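Local coordinates for protein multiheme cytochrome cf (PDB 6QVM) that probably passes electrons through its many c-type hemes to insoluble extracellular Fe(III) while anchored in the S-layer, at residues 155-160 with 170-175; 401-406 with 560-565; 617-622 with 663-668. All coordinates share one frame; numbering follows the deposited sequence.

The three contacts follow one another along the chain, each closing before the next opens, and they illustrate how a long multiheme protein is built from separately packed modules. Interaction 1 joins a loop to helix 165-176, on the opposite side of the chain's centre from the other two; its centre lies about 86 Å from that of interaction 2 and about 103 Å from that of interaction 3. Interactions 2 and 3 have centres about 24 Å apart. Interaction 2 packs a sheet strand against a heme-lining loop, whereas interaction 3 pairs helices 606-628 and 661-672. Interaction 1 thus belongs to the probable S-layer-binding part, the other two to a heme-containing C-terminal part.

Interaction 1. Residues 155-160 with 170-175; sequences KKYADY and ALVWAV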
loop_
_atom_site.group_PDB
_atom_site.type_symbol
_atom_site.label_atom_id
_atom_site.label_comp_id
_atom_site.label_asym_id
_atom_site.label_seq_id
_atom_site.Cartn_x
_atom_site.Cartn_y
_atom_site.Cartn_z
ATOM N N LYS A 155 -55.737 -15.130 -24.350
ATOM C CA LYS A 155 -56.561 -16.073 -25.092
ATOM C C LYS A 155 -56.149 -16.217 -26.551
ATOM O O LYS A 155 -56.698 -17.077 -27.249
ATOM C CB LYS A 155 -58.026 -15.652 -25.002
ATOM C CG LYS A 155 -58.728 -16.260 -23.794
ATOM C CD LYS A 155 -59.935 -15.460 -23.358
ATOM C CE LYS A 155 -60.536 -16.059 -22.096
ATOM N NZ LYS A 155 -61.181 -15.017 -21.254
ATOM N N LYS A 156 -55.189 -15.416 -27.021
ATOM C CA LYS A 156 -54.652 -15.552 -28.370
ATOM C C LYS A 156 -53.848 -16.838 -28.477
ATOM O O LYS A 156 -53.391 -17.202 -29.565
ATOM C CB LYS A 156 -53.770 -14.347 -28.729
ATOM C CG LYS A 156 -54.526 -13.094 -29.155
ATOM C CD LYS A 156 -54.929 -13.161 -30.615
ATOM N N TYR A 157 -53.688 -17.548 -27.362
ATOM C CA TYR A 157 -52.791 -18.693 -27.275
ATOM C C TYR A 157 -53.550 -19.887 -26.723
ATOM O O TYR A 157 -54.140 -19.808 -25.641
ATOM C CB TYR A 157 -51.577 -18.359 -26.412
ATOM C CG TYR A 157 -50.712 -17.303 -27.054
ATOM C CD1 TYR A 157 -49.756 -17.651 -27.994
ATOM C CD2 TYR A 157 -50.863 -15.958 -26.738
ATOM C CE1 TYR A 157 -48.954 -16.695 -28.592
ATOM C CE2 TYR A 157 -50.069 -14.990 -27.335
ATOM C CZ TYR A 157 -49.113 -15.363 -28.261
ATOM O OH TYR A 157 -48.321 -14.399 -28.853
ATOM N N ALA A 158 -53.539 -20.982 -27.484
ATOM C CA ALA A 158 -54.382 -22.132 -27.183
ATOM C C ALA A 158 -54.046 -22.735 -25.822
ATOM O O ALA A 158 -54.946 -23.050 -25.035
ATOM C CB ALA A 158 -54.239 -23.169 -28.296
ATOM N N ASP A 159 -52.758 -22.904 -25.523
ATOM C CA ASP A 159 -52.329 -23.647 -24.346
ATOM C C ASP A 159 -51.815 -22.754 -23.224
ATOM O O ASP A 159 -51.032 -23.217 -22.387
ATOM C CB ASP A 159 -51.246 -24.654 -24.734
ATOM C CG ASP A 159 -49.989 -23.989 -25.284
ATOM O OD1 ASP A 159 -50.024 -22.769 -25.574
ATOM O OD2 ASP A 159 -48.964 -24.692 -25.421
ATOM N N TYR A 160 -52.229 -21.486 -23.187
ATOM C CA TYR A 160 -51.704 -20.588 -22.164
ATOM C C TYR A 160 -52.052 -21.070 -20.763
ATOM O O TYR A 160 -51.284 -20.842 -19.820
ATOM C CB TYR A 160 -52.219 -19.165 -22.394
ATOM C CG TYR A 160 -53.575 -18.856 -21.790
ATOM C CD1 TYR A 160 -53.684 -18.396 -20.482
ATOM C CD2 TYR A 160 -54.739 -19.001 -22.534
ATOM C CE1 TYR A 160 -54.912 -18.104 -19.928
ATOM C CE2 TYR A 160 -55.976 -18.710 -21.988
ATOM C CZ TYR A 160 -56.056 -18.261 -20.685
ATOM O OH TYR A 160 -57.283 -17.968 -20.138
ATOM N N ALA A 170 -46.261 -13.460 -18.067
ATOM C CA ALA A 170 -44.866 -13.250 -18.445
ATOM C C ALA A 170 -44.539 -13.960 -19.750
ATOM O O ALA A 170 -43.831 -13.418 -20.608
ATOM C CB ALA A 170 -43.938 -13.733 -17.334
ATOM N N LEU A 171 -45.058 -15.175 -19.921
ATOM C CA LEU A 171 -44.767 -15.937 -21.132
ATOM C C LEU A 171 -45.328 -15.256 -22.376
ATOM O O LEU A 171 -44.751 -15.379 -23.460
ATOM C CB LEU A 171 -45.319 -17.354 -20.994
ATOM C CG LEU A 171 -44.980 -18.413 -22.046
ATOM C CD1 LEU A 171 -43.486 -18.477 -22.302
ATOM C CD2 LEU A 171 -45.496 -19.766 -21.581
ATOM N N VAL A 172 -46.444 -14.540 -22.237
ATOM C CA VAL A 172 -47.023 -13.839 -23.377
ATOM C C VAL A 172 -46.282 -12.531 -23.633
ATOM O O VAL A 172 -46.042 -12.151 -24.787
ATOM C CB VAL A 172 -48.530 -13.621 -23.155
ATOM C CG1 VAL A 172 -49.147 -12.916 -24.343
ATOM C CG2 VAL A 172 -49.209 -14.945 -22.879
ATOM N N TRP A 173 -45.934 -11.810 -22.565
ATOM C CA TRP A 173 -45.096 -10.619 -22.700
ATOM C C TRP A 173 -43.799 -10.947 -23.431
ATOM O O TRP A 173 -43.379 -10.226 -24.343
ATOM C CB TRP A 173 -44.794 -10.020 -21.321
ATOM C CG TRP A 173 -43.589 -9.123 -21.304
ATOM C CD1 TRP A 173 -43.508 -7.849 -21.789
ATOM C CD2 TRP A 173 -42.294 -9.436 -20.774
ATOM N NE1 TRP A 173 -42.243 -7.350 -21.595
ATOM C CE2 TRP A 173 -41.479 -8.303 -20.972
ATOM C CE3 TRP A 173 -41.742 -10.564 -20.154
ATOM C CZ2 TRP A 173 -40.147 -8.264 -20.569
ATOM C CZ3 TRP A 173 -40.420 -10.520 -19.752
ATOM C CH2 TRP A 173 -39.637 -9.380 -19.962
ATOM N N ALA A 174 -43.168 -12.059 -23.055
ATOM C CA ALA A 174 -41.899 -12.437 -23.665
ATOM C C ALA A 174 -42.051 -12.762 -25.148
ATOM O O ALA A 174 -41.099 -12.592 -25.915
ATOM C CB ALA A 174 -41.294 -13.624 -22.920
ATOM N N VAL A 175 -43.225 -13.231 -25.564
ATOM C CA VAL A 175 -43.460 -13.558 -26.966
ATOM C C VAL A 175 -43.863 -12.323 -27.764
ATOM O O VAL A 175 -43.463 -12.162 -28.919
ATOM C CB VAL A 175 -44.508 -14.682 -27.074
ATOM C CG1 VAL A 175 -44.970 -14.851 -28.511
ATOM C CG2 VAL A 175 -43.928 -15.987 -26.553
#
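Y157 reaches across from its loop to helix 165-176, and the far end of its ring lies against two valines on successive turns. The side chain of Y157 passes at a slant across that of V172, while Y157 and V175 approach from opposite directions. Contact with the first is made by CE2 of Y157, 3.8 Å from CG1 of V172. The second is met further out, where OH of Y157 lies 3.4 Å from CG1 of V175; CZ of Y157 is 4.2 Å from the same methyl. Both valines use the same branch. CG1 of V172 stands opposite the backbone N (chi1 -179°), and CG1 of V175 has a similar setting (chi1 169°), which turns one methyl of each residue to the tyrosine. The contact is van der Waals packing, the phenol oxygen included.

The order of loop, helix 165-176, short hairpin 183-190 and helix 199-212, together with the sequence, resembles an S-layer homology motif, consistent with the S-layer-binding domain of this cytochrome. Here the loop that follows helix 151-154 carries a type I beta turn from Y157 to Y160. L154 of that helix touches both V172 and Y160. D159, within the turn, ties the loop to the chain beyond the hairpin: its two carboxylate oxygens accept hydrogen bonds from the backbone N of L191 and of D192. The side chain of Y157 also touches A182 and L191, as well as L189 on strand 188-190 of the hairpin.

Interaction 2. Residues 401-406 with 560-565; sequences YAIAGV and YFKVGK. With HEC (heme c), chain N.
Y560 directs the edge of its ring at the face of Y401 in a T-shaped stack, where strand 400-403 of a four-stranded antiparallel sheet meets the loop that leads into the neighbouring strand 567-572. The ring centroids are 5.0 Å apart and the planes stand at 68°. CD1 of Y560 sits over the rim of the Y401 ring, 3.3 Å from its CE1. Beside this pair, I403 and K562 cross at about a right angle, with CD1 of I403 4.1 Å from CD of K562. The lysine chain bends at chi2 (-69°), and its CE arrives near the edge of the Y401 ring.

Polar groups then fix the two phenols. Y401 OH is bonded to the backbone O of E396, and Y560 OH to ND2 of N572. A water at the edge of the Y401 ring donates to O of Y560 at 2.6 Å and makes a weak bond to OH of Y401. I570 touches both rings, while I568 packs on I403 and K562, so strand 567-572 backs the contact.

Further out, the loop lines several hemes. K562 NZ bonds to a propionate oxygen of one of them, and V563 lies against the porphyrin of another, its CG2 3.5 Å from C1D. One propionate of that second heme accepts a 3.2 Å hydrogen bond at O2D from NZ of K565.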
loop_
_atom_site.group_PDB
_atom_site.type_symbol
_atom_site.label_atom_id
_atom_site.label_comp_id
_atom_site.label_asym_id
_atom_site.label_seq_id
_atom_site.Cartn_x
_atom_site.Cartn_y
_atom_site.Cartn_z
ATOM N N TYR A 401 16.952 21.106 6.415
ATOM C CA TYR A 401 16.856 21.536 7.804
ATOM C C TYR A 401 17.762 22.726 8.071
ATOM O O TYR A 401 18.911 22.762 7.619
ATOM C CB TYR A 401 17.264 20.425 8.774
ATOM C CG TYR A 401 16.748 19.042 8.478
ATOM C CD1 TYR A 401 15.492 18.837 7.919
ATOM C CD2 TYR A 401 17.524 17.931 8.774
ATOM C CE1 TYR A 401 15.031 17.562 7.650
ATOM C CE2 TYR A 401 17.072 16.659 8.517
ATOM C CZ TYR A 401 15.824 16.475 7.956
ATOM O OH TYR A 401 15.383 15.197 7.698
ATOM N N ALA A 402 17.247 23.682 8.835
ATOM C CA ALA A 402 18.058 24.687 9.512
ATOM C C ALA A 402 18.016 24.334 10.998
ATOM O O ALA A 402 17.043 24.645 11.695
ATOM C CB ALA A 402 17.545 26.102 9.245
ATOM N N ILE A 403 19.054 23.656 11.474
ATOM C CA ILE A 403 19.144 23.302 12.886
ATOM C C ILE A 403 19.550 24.546 13.668
ATOM O O ILE A 403 20.589 25.153 13.388
ATOM C CB ILE A 403 20.139 22.156 13.105
ATOM C CG1 ILE A 403 19.809 20.979 12.180
ATOM C CG2 ILE A 403 20.124 21.713 14.561
ATOM C CD1 ILE A 403 20.833 19.861 12.216
ATOM N N ALA A 404 18.733 24.925 14.647
ATOM C CA ALA A 404 18.984 26.145 15.400
ATOM C C ALA A 404 20.339 26.086 16.095
ATOM O O ALA A 404 20.713 25.064 16.672
ATOM C CB ALA A 404 17.877 26.375 16.427
ATOM N N GLY A 405 21.075 27.193 16.032
ATOM C CA GLY A 405 22.405 27.253 16.587
ATOM C C GLY A 405 23.488 26.651 15.718
ATOM O O GLY A 405 24.661 26.694 16.101
ATOM N N VAL A 406 23.135 26.075 14.573
ATOM C CA VAL A 406 24.102 25.569 13.606
ATOM C C VAL A 406 23.877 26.315 12.299
ATOM O O VAL A 406 22.786 26.241 11.717
ATOM C CB VAL A 406 23.974 24.051 13.394
ATOM C CG1 VAL A 406 24.941 23.576 12.313
ATOM C CG2 VAL A 406 24.197 23.304 14.697
ATOM N N TYR A 560 13.397 13.286 11.612
ATOM C CA TYR A 560 14.574 14.110 11.361
ATOM C C TYR A 560 15.862 13.354 11.650
ATOM O O TYR A 560 16.895 13.651 11.042
ATOM C CB TYR A 560 14.523 15.389 12.197
ATOM C CG TYR A 560 13.455 16.369 11.760
ATOM C CD1 TYR A 560 13.658 17.209 10.675
ATOM C CD2 TYR A 560 12.241 16.451 12.431
ATOM C CE1 TYR A 560 12.688 18.104 10.265
ATOM C CE2 TYR A 560 11.261 17.345 12.028
ATOM C CZ TYR A 560 11.496 18.173 10.948
ATOM O OH TYR A 560 10.533 19.065 10.540
ATOM N N PHE A 561 15.815 12.393 12.576
ATOM C CA PHE A 561 16.947 11.542 12.944
ATOM C C PHE A 561 18.084 12.319 13.601
ATOM O O PHE A 561 19.059 11.718 14.060
ATOM C CB PHE A 561 17.463 10.769 11.727
ATOM C CG PHE A 561 16.486 9.761 11.191
ATOM C CD1 PHE A 561 16.392 8.501 11.755
ATOM C CD2 PHE A 561 15.662 10.074 10.124
ATOM C CE1 PHE A 561 15.492 7.573 11.268
ATOM C CE2 PHE A 561 14.760 9.149 9.629
ATOM C CZ PHE A 561 14.675 7.897 10.203
ATOM N N LYS A 562 17.959 13.641 13.688
ATOM C CA LYS A 562 18.938 14.452 14.395
ATOM C C LYS A 562 18.657 14.394 15.891
ATOM O O LYS A 562 17.529 14.638 16.329
ATOM C CB LYS A 562 18.889 15.896 13.897
ATOM C CG LYS A 562 19.187 16.058 12.417
ATOM C CD LYS A 562 20.642 15.753 12.107
ATOM C CE LYS A 562 20.912 15.905 10.623
ATOM N NZ LYS A 562 22.365 15.947 10.307
ATOM N N VAL A 563 19.679 14.071 16.673
ATOM C CA VAL A 563 19.506 13.868 18.104
ATOM C C VAL A 563 19.627 15.203 18.818
ATOM O O VAL A 563 20.560 15.976 18.564
ATOM C CB VAL A 563 20.544 12.867 18.635
ATOM C CG1 VAL A 563 20.132 12.340 19.981
ATOM C CG2 VAL A 563 20.743 11.726 17.654
ATOM N N GLY A 564 18.677 15.479 19.707
ATOM C CA GLY A 564 18.860 16.555 20.656
ATOM C C GLY A 564 19.907 16.197 21.691
ATOM O O GLY A 564 20.114 15.042 22.037
ATOM N N LYS A 565 20.582 17.219 22.190
ATOM C CA LYS A 565 21.648 17.056 23.168
ATOM C C LYS A 565 21.487 18.060 24.301
ATOM O O LYS A 565 22.369 18.883 24.540
ATOM C CB LYS A 565 22.996 17.221 22.477
ATOM C CG LYS A 565 23.314 16.105 21.486
ATOM C CD LYS A 565 24.594 16.350 20.691
ATOM C CE LYS A 565 24.436 17.522 19.738
ATOM N NZ LYS A 565 25.654 17.726 18.906
HETATM FE FE HEC N . 22.604 7.185 17.515
HETATM C CHA HEC N . 24.657 9.556 16.178
HETATM C CHB HEC N . 22.711 5.438 14.489
HETATM C CHC HEC N . 20.909 4.609 18.919
HETATM C CHD HEC N . 22.125 9.087 20.376
HETATM N NA HEC N . 23.490 7.434 15.684
HETATM C C1A HEC N . 24.296 8.506 15.354
HETATM C C2A HEC N . 24.713 8.335 13.976
HETATM C C3A HEC N . 24.175 7.208 13.508
HETATM C C4A HEC N . 23.400 6.619 14.571
HETATM C CMA HEC N . 24.351 6.654 12.080
HETATM C CAA HEC N . 25.620 9.301 13.193
HETATM C CBA HEC N . 24.729 10.450 12.770
HETATM C CGA HEC N . 25.578 11.637 12.429
HETATM O O1A HEC N . 25.307 12.738 12.973
HETATM O O2A HEC N . 26.523 11.481 11.615
HETATM N NB HEC N . 21.912 5.371 16.814
HETATM C C1B HEC N . 22.150 4.805 15.573
HETATM C C2B HEC N . 21.711 3.426 15.612
HETATM C C3B HEC N . 21.196 3.193 16.838
HETATM C C4B HEC N . 21.320 4.418 17.617
HETATM C CMB HEC N . 21.785 2.459 14.405
HETATM C CAB HEC N . 20.590 1.868 17.365
HETATM C CBB HEC N . 21.641 0.735 17.377
HETATM N NC HEC N . 21.670 6.931 19.295
HETATM C C1C HEC N . 21.035 5.761 19.671
HETATM C C2C HEC N . 20.523 5.932 21.017
HETATM C C3C HEC N . 20.887 7.156 21.450
HETATM C C4C HEC N . 21.598 7.811 20.361
HETATM C CMC HEC N . 19.790 4.834 21.822
HETATM C CAC HEC N . 20.578 7.806 22.828
HETATM C CBC HEC N . 21.257 7.031 23.978
HETATM N ND HEC N . 23.284 9.042 18.181
HETATM C C1D HEC N . 22.954 9.619 19.407
HETATM C C2D HEC N . 23.637 10.885 19.508
HETATM C C3D HEC N . 24.426 11.046 18.201
HETATM C C4D HEC N . 24.152 9.844 17.436
HETATM C CMD HEC N . 23.574 11.878 20.685
HETATM C CAD HEC N . 25.326 12.242 17.820
HETATM C CBD HEC N . 24.750 12.896 16.568
HETATM C CGD HEC N . 24.579 14.380 16.776
HETATM O O1D HEC N . 23.473 14.901 16.465
HETATM O O2D HEC N . 25.540 15.042 17.256
HETATM O O HOH W 1 17.827 12.925 8.743
#

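Interaction 3. Residues 617-622 with 663-668; sequences DTRVNN and LTELLL
L668 packs against two residues of the facing helix, R619 and V620, and contributes different atoms to each. The apolar part is simple: CD2 of L668 lies 3.5 Å from CG1 of V620, the two side chains running obliquely to one another. With chi1 of V620 at -90°, CG2 is left between the backbone N and the carbonyl carbon, and CG1 is the methyl that meets the leucine.

Packing of an aliphatic group on a guanidinium makes up the second kind of contact. R619 passes slantwise over L668, its CB 3.7 Å from CD1 of L668. A bend at chi3 (60°) then carries the planar head over the leucine, so that L668 CB lies across one face, 3.2 Å from NH2 of R619. CD1 of L668 is over a face too, offset toward the rim. Arginine is thereby used as a partly apolar surface while NH2 is held by acidic residues.

Those charges form the third group. NH2 of R619 makes salt bridges to D669 and E672, further along the same helix as L668. E665 approaches the guanidinium near its plane, but its OE2 stays 4.3 Å from NH1 of R619, too long for a salt bridge; the same oxygen is instead paired with NZ of K615. K615 and R619 on one helix thus face E665, D669 and E672 on the other, which probably favours the pairing electrostatically.

The short segments run in broadly the same direction, crossing at 30° with their axes 11.2 Å apart, a spacing that R619, V620 and L668 reach across. Helix 641-652 packs against both helices, 606-628 and 661-672: its V650 touches V620 and L667.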
loop_
_atom_site.group_PDB
_atom_site.type_symbol
_atom_site.label_atom_id
_atom_site.label_comp_id
_atom_site.label_asym_id
_atom_site.label_seq_id
_atom_site.Cartn_x
_atom_site.Cartn_y
_atom_site.Cartn_z
ATOM N N ASP A 617 35.373 13.793 22.459
ATOM C CA ASP A 617 36.019 14.325 21.257
ATOM C C ASP A 617 37.494 14.612 21.510
ATOM O O ASP A 617 38.358 14.245 20.708
ATOM C CB ASP A 617 35.305 15.593 20.787
ATOM C CG ASP A 617 33.900 15.319 20.281
ATOM O OD1 ASP A 617 33.660 14.212 19.743
ATOM O OD2 ASP A 617 33.041 16.215 20.421
ATOM N N THR A 618 37.790 15.292 22.616
ATOM C CA THR A 618 39.160 15.563 23.030
ATOM C C THR A 618 40.004 14.297 23.006
ATOM O O THR A 618 41.057 14.240 22.363
ATOM C CB THR A 618 39.154 16.161 24.438
ATOM O OG1 THR A 618 38.509 17.435 24.404
ATOM C CG2 THR A 618 40.567 16.288 24.971
ATOM N N ARG A 619 39.508 13.249 23.663
ATOM C CA ARG A 619 40.339 12.072 23.895
ATOM C C ARG A 619 40.589 11.283 22.619
ATOM O O ARG A 619 41.652 10.670 22.482
ATOM C CB ARG A 619 39.716 11.185 24.973
ATOM C CG ARG A 619 39.830 11.763 26.382
ATOM C CD ARG A 619 39.235 10.812 27.411
ATOM N NE ARG A 619 39.919 9.519 27.410
ATOM C CZ ARG A 619 39.548 8.466 28.136
ATOM N NH1 ARG A 619 38.479 8.542 28.921
ATOM N NH2 ARG A 619 40.255 7.340 28.083
ATOM N N VAL A 620 39.641 11.275 21.676
ATOM C CA VAL A 620 39.911 10.565 20.428
ATOM C C VAL A 620 40.857 11.369 19.543
ATOM O O VAL A 620 41.757 10.802 18.919
ATOM C CB VAL A 620 38.616 10.198 19.673
ATOM C CG1 VAL A 620 38.114 8.831 20.102
ATOM C CG2 VAL A 620 37.541 11.262 19.831
ATOM N N ASN A 621 40.682 12.694 19.479
ATOM C CA ASN A 621 41.547 13.513 18.634
ATOM C C ASN A 621 43.008 13.397 19.053
ATOM O O ASN A 621 43.897 13.259 18.206
ATOM C CB ASN A 621 41.094 14.969 18.673
ATOM C CG ASN A 621 39.862 15.221 17.828
ATOM O OD1 ASN A 621 39.621 14.534 16.837
ATOM N ND2 ASN A 621 39.082 16.222 18.210
ATOM N N ASN A 622 43.273 13.422 20.359
ATOM C CA ASN A 622 44.631 13.317 20.876
ATOM C C ASN A 622 45.207 11.912 20.737
ATOM O O ASN A 622 46.380 11.706 21.062
ATOM C CB ASN A 622 44.653 13.768 22.339
ATOM C CG ASN A 622 44.008 15.126 22.539
ATOM O OD1 ASN A 622 43.362 15.653 21.635
ATOM N ND2 ASN A 622 44.176 15.698 23.724
ATOM N N LEU A 663 31.494 0.999 26.844
ATOM C CA LEU A 663 32.394 0.521 25.800
ATOM C C LEU A 663 33.312 1.634 25.317
ATOM O O LEU A 663 34.445 1.368 24.906
ATOM C CB LEU A 663 31.599 -0.059 24.627
ATOM C CG LEU A 663 32.436 -0.665 23.496
ATOM C CD1 LEU A 663 33.330 -1.758 24.052
ATOM C CD2 LEU A 663 31.553 -1.202 22.381
ATOM N N THR A 664 32.855 2.885 25.392
ATOM C CA THR A 664 33.643 4.004 24.884
ATOM C C THR A 664 34.864 4.271 25.757
ATOM O O THR A 664 35.972 4.464 25.247
ATOM C CB THR A 664 32.766 5.250 24.783
ATOM O OG1 THR A 664 31.896 5.126 23.650
ATOM C CG2 THR A 664 33.619 6.503 24.643
ATOM N N GLU A 665 34.686 4.280 27.078
ATOM C CA GLU A 665 35.821 4.544 27.955
ATOM C C GLU A 665 36.767 3.352 28.003
ATOM O O GLU A 665 37.991 3.526 28.038
ATOM C CB GLU A 665 35.329 4.925 29.348
ATOM C CG GLU A 665 34.674 6.299 29.387
ATOM C CD GLU A 665 34.409 6.795 30.796
ATOM O OE1 GLU A 665 33.826 6.038 31.598
ATOM O OE2 GLU A 665 34.794 7.943 31.106
ATOM N N LEU A 666 36.223 2.132 27.962
ATOM C CA LEU A 666 37.069 0.949 27.855
ATOM C C LEU A 666 37.799 0.898 26.524
ATOM O O LEU A 666 38.821 0.211 26.417
ATOM C CB LEU A 666 36.230 -0.319 28.047
ATOM C CG LEU A 666 36.952 -1.651 28.288
ATOM C CD1 LEU A 666 37.141 -1.931 29.778
ATOM C CD2 LEU A 666 36.210 -2.793 27.603
ATOM N N LEU A 667 37.294 1.602 25.507
ATOM C CA LEU A 667 38.001 1.662 24.231
ATOM C C LEU A 667 39.081 2.736 24.245
ATOM O O LEU A 667 40.168 2.533 23.698
ATOM C CB LEU A 667 37.017 1.908 23.084
ATOM C CG LEU A 667 36.268 0.703 22.520
ATOM C CD1 LEU A 667 35.631 1.042 21.178
ATOM C CD2 LEU A 667 37.186 -0.504 22.394
ATOM N N LEU A 668 38.800 3.886 24.859
ATOM C CA LEU A 668 39.779 4.969 24.883
ATOM C C LEU A 668 40.936 4.652 25.825
ATOM O O LEU A 668 42.087 5.001 25.542
ATOM C CB LEU A 668 39.096 6.276 25.278
ATOM C CG LEU A 668 38.093 6.813 24.258
ATOM C CD1 LEU A 668 37.577 8.179 24.681
ATOM C CD2 LEU A 668 38.726 6.868 22.883
#